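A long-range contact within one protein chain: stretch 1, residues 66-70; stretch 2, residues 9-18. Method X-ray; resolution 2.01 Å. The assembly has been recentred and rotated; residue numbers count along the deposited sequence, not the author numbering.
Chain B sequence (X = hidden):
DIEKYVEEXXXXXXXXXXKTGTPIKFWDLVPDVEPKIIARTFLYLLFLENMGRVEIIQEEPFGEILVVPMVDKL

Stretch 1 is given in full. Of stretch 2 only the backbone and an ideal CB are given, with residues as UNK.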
# COMPACT_ATOMS: atom_id res chain seq x y z
N LEU B 66 11.03 21.73 20.89
CA LEU B 66 11.77 22.97 21.09
C LEU B 66 12.70 23.23 19.91
O LEU B 66 13.11 22.30 19.20
CB LEU B 66 12.61 22.94 22.37
CG LEU B 66 11.88 22.49 23.62
CD1 LEU B 66 12.92 22.12 24.66
CD2 LEU B 66 10.96 23.59 24.13
N VAL B 67 13.06 24.49 19.73
CA VAL B 67 13.86 24.93 18.59
C VAL B 67 15.03 25.76 19.09
O VAL B 67 14.86 26.67 19.91
CB VAL B 67 13.03 25.77 17.60
CG1 VAL B 67 13.86 26.12 16.37
CG2 VAL B 67 11.74 25.02 17.23
N VAL B 68 16.22 25.46 18.58
CA VAL B 68 17.40 26.27 18.87
C VAL B 68 18.07 26.61 17.55
O VAL B 68 18.28 25.72 16.72
CB VAL B 68 18.36 25.53 19.82
CG1 VAL B 68 19.63 26.34 20.02
CG2 VAL B 68 17.67 25.26 21.14
N PRO B 69 18.40 27.88 17.30
CA PRO B 69 19.13 28.21 16.06
C PRO B 69 20.58 27.77 16.16
O PRO B 69 21.14 27.62 17.25
CB PRO B 69 19.00 29.74 15.96
CG PRO B 69 18.79 30.19 17.38
CD PRO B 69 18.02 29.08 18.07
N MET B 70 21.17 27.51 14.99
CA MET B 70 22.58 27.10 14.89
C MET B 70 23.39 28.17 14.18
O MET B 70 22.83 29.05 13.51
CB MET B 70 22.73 25.77 14.14
CG MET B 70 21.63 24.78 14.41
SD MET B 70 21.98 23.72 15.83
CE MET B 70 22.81 22.36 15.00
N UNK B 9 11.00 33.02 9.03
CA UNK B 9 10.85 32.27 10.27
C UNK B 9 12.19 32.07 10.95
O UNK B 9 12.29 32.11 12.19
CB UNK B 9 10.19 30.92 10.00
N UNK B 10 13.25 31.87 10.16
CA UNK B 10 14.60 31.77 10.72
C UNK B 10 14.97 33.03 11.49
O UNK B 10 15.43 32.95 12.64
CB UNK B 10 15.62 31.52 9.61
N UNK B 11 14.77 34.20 10.88
CA UNK B 11 15.14 35.47 11.53
C UNK B 11 14.37 35.66 12.83
O UNK B 11 14.92 36.13 13.83
CB UNK B 11 14.88 36.65 10.59
N UNK B 12 13.09 35.27 12.84
CA UNK B 12 12.29 35.33 14.06
C UNK B 12 12.91 34.44 15.14
O UNK B 12 13.05 34.85 16.30
CB UNK B 12 10.85 34.91 13.78
N UNK B 13 13.26 33.20 14.77
CA UNK B 13 13.87 32.26 15.72
C UNK B 13 15.16 32.83 16.29
O UNK B 13 15.39 32.80 17.50
CB UNK B 13 14.15 30.91 15.05
N UNK B 14 16.02 33.35 15.41
CA UNK B 14 17.31 33.91 15.83
C UNK B 14 17.13 35.12 16.74
O UNK B 14 17.77 35.22 17.80
CB UNK B 14 18.14 34.30 14.61
N UNK B 15 16.24 36.05 16.37
CA UNK B 15 16.03 37.24 17.19
C UNK B 15 15.51 36.87 18.57
O UNK B 15 16.00 37.39 19.59
CB UNK B 15 15.06 38.20 16.50
N UNK B 16 14.54 35.96 18.64
CA UNK B 16 14.00 35.56 19.94
C UNK B 16 15.08 34.86 20.76
O UNK B 16 15.17 35.06 21.98
CB UNK B 16 12.79 34.65 19.77
N UNK B 17 15.90 34.03 20.12
CA UNK B 17 16.93 33.31 20.85
C UNK B 17 18.00 34.27 21.39
O UNK B 17 18.48 34.09 22.51
CB UNK B 17 17.57 32.25 19.95
N UNK B 18 18.37 35.28 20.61
CA UNK B 18 19.32 36.28 21.09
C UNK B 18 18.83 37.01 22.34
O UNK B 18 19.65 37.55 23.08
CB UNK B 18 19.60 37.30 19.98

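Stretch 2 is helical throughout, with phi near -60° and psi near -45° over most of its length. It crosses the strand of stretch 1 almost at a right angle, 87° between the two directions, with the axes 8.1 Å apart at closest approach. Contact is confined to the side of the helix that carries positions 10, 13, 14 and 17.

Position 9 has nothing of stretch 1 within 5.5 Å of its ideal CB. The visible atoms set no preference beyond a helix-compatible residue. It is Leu9, and it makes no contact here.

Position 10 points its CB sideways, and again nothing lies within 5.5 Å. A short side chain would find no partner. The carbonyl of Met70 is available at the end of stretch 1, but the ideal CB of position 10 is 8.6 Å from Met70 O. Only a long side chain could come near it, such as tyrosine or arginine; a lysine would have to be fully extended and would still come up a little short. The residue is Tyr10. Its chi1 is t, and the ring carries the hydroxyl to Met70: Tyr10 OH lies 3.6 Å from Met70 O. This is a contact, not a hydrogen bond.

Positions 11 and 12 are out of reach of stretch 1, and many residues would serve. They are Lys11 and Val12.

Position 13 points toward the strand. Its ideal CB is 5.0 Å from Val67 CG1 and 5.1 Å from Pro69 CB. The surroundings are apolar and the gap is modest, which suits valine, isoleucine, leucine or perhaps alanine. The residue is Val13, with chi1 t. Its CG1 serves both neighbours, 3.8 Å from Pro69 CD and 4.1 Å from Val67 CG1.

Position 14 has its CB sideways, 4.8 Å from Pro69 CB. The backbones come close here: CA of position 14 is 6.0 Å from Pro69 CA. Alanine would fit, and so would a long chain directed off the contact. The residue is Lys14, extended with all four chi angles t, and its end leads away. The closest approach to the proline is made by the backbone: Lys14 CA is 4.3 Å from Pro69 CG.

Positions 15 and 16 are out of reach, so stretch 1 does not constrain them. They are Lys15 and Ile16.

Position 17 points toward stretch 1, and its ideal CB is already 3.5 Å from Pro69 CG. Beyond it lie the proline ring and the methyl groups of Val68, an apolar surface with no charge. Leucine, methionine or an aromatic would suit; a flat ring could also lie against the proline. The residue is Tyr17, with chi1 t. Tyr17 CB packs 3.5 Å from Pro69 CG. Pro69 CD sits over one face of the ring, 3.9 Å from the Tyr17 ring centroid and 26° off the normal, a CH-pi contact. Farther along the ring, Tyr17 CZ meets Val68 CG1 at 4.0 Å.

Position 18 points sideways into space free of stretch 1. A polar residue is acceptable. It is Glu18, which makes no contact here.

Stretch 2, residues 9-18: LYKVVKKIYE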
# COMPACT_ATOMS: atom_id res chain seq x y z
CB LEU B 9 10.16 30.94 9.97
CG LEU B 9 10.12 29.95 11.14
CD1 LEU B 9 9.34 30.54 12.32
CD2 LEU B 9 9.50 28.65 10.66
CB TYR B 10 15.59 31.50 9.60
CG TYR B 10 17.03 31.40 10.04
CD1 TYR B 10 17.39 30.60 11.13
CD2 TYR B 10 18.04 32.06 9.34
CE1 TYR B 10 18.71 30.48 11.52
CE2 TYR B 10 19.36 31.95 9.72
CZ TYR B 10 19.69 31.16 10.81
OH TYR B 10 21.01 31.04 11.20
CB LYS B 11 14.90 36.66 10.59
CG LYS B 11 15.67 36.64 9.27
CD LYS B 11 15.80 38.05 8.69
CE LYS B 11 15.85 38.07 7.15
NZ LYS B 11 14.48 38.02 6.52
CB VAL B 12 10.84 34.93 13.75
CG1 VAL B 12 10.10 34.60 15.05
CG2 VAL B 12 10.16 36.04 12.96
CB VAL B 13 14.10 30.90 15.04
CG1 VAL B 13 15.00 30.02 15.92
CG2 VAL B 13 12.75 30.20 14.79
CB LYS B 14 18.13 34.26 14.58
CG LYS B 14 19.53 34.83 14.84
CD LYS B 14 20.23 35.12 13.51
CE LYS B 14 21.55 35.85 13.70
NZ LYS B 14 22.17 36.25 12.40
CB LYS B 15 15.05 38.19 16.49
CG LYS B 15 15.01 39.58 17.11
CD LYS B 15 16.35 40.31 16.93
CE LYS B 15 16.43 41.60 17.77
NZ LYS B 15 15.20 42.43 17.63
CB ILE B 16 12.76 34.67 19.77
CG1 ILE B 16 11.61 35.46 19.15
CG2 ILE B 16 12.34 34.07 21.12
CD1 ILE B 16 10.41 34.60 18.82
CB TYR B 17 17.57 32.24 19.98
CG TYR B 17 18.45 31.30 20.78
CD1 TYR B 17 17.88 30.38 21.66
CD2 TYR B 17 19.83 31.34 20.67
CE1 TYR B 17 18.69 29.51 22.41
CE2 TYR B 17 20.64 30.48 21.42
CZ TYR B 17 20.07 29.57 22.28
OH TYR B 17 20.87 28.72 23.01
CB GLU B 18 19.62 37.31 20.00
CG GLU B 18 20.46 36.77 18.87
CD GLU B 18 20.44 37.69 17.65
OE1 GLU B 18 20.00 38.86 17.79
OE2 GLU B 18 20.84 37.23 16.56
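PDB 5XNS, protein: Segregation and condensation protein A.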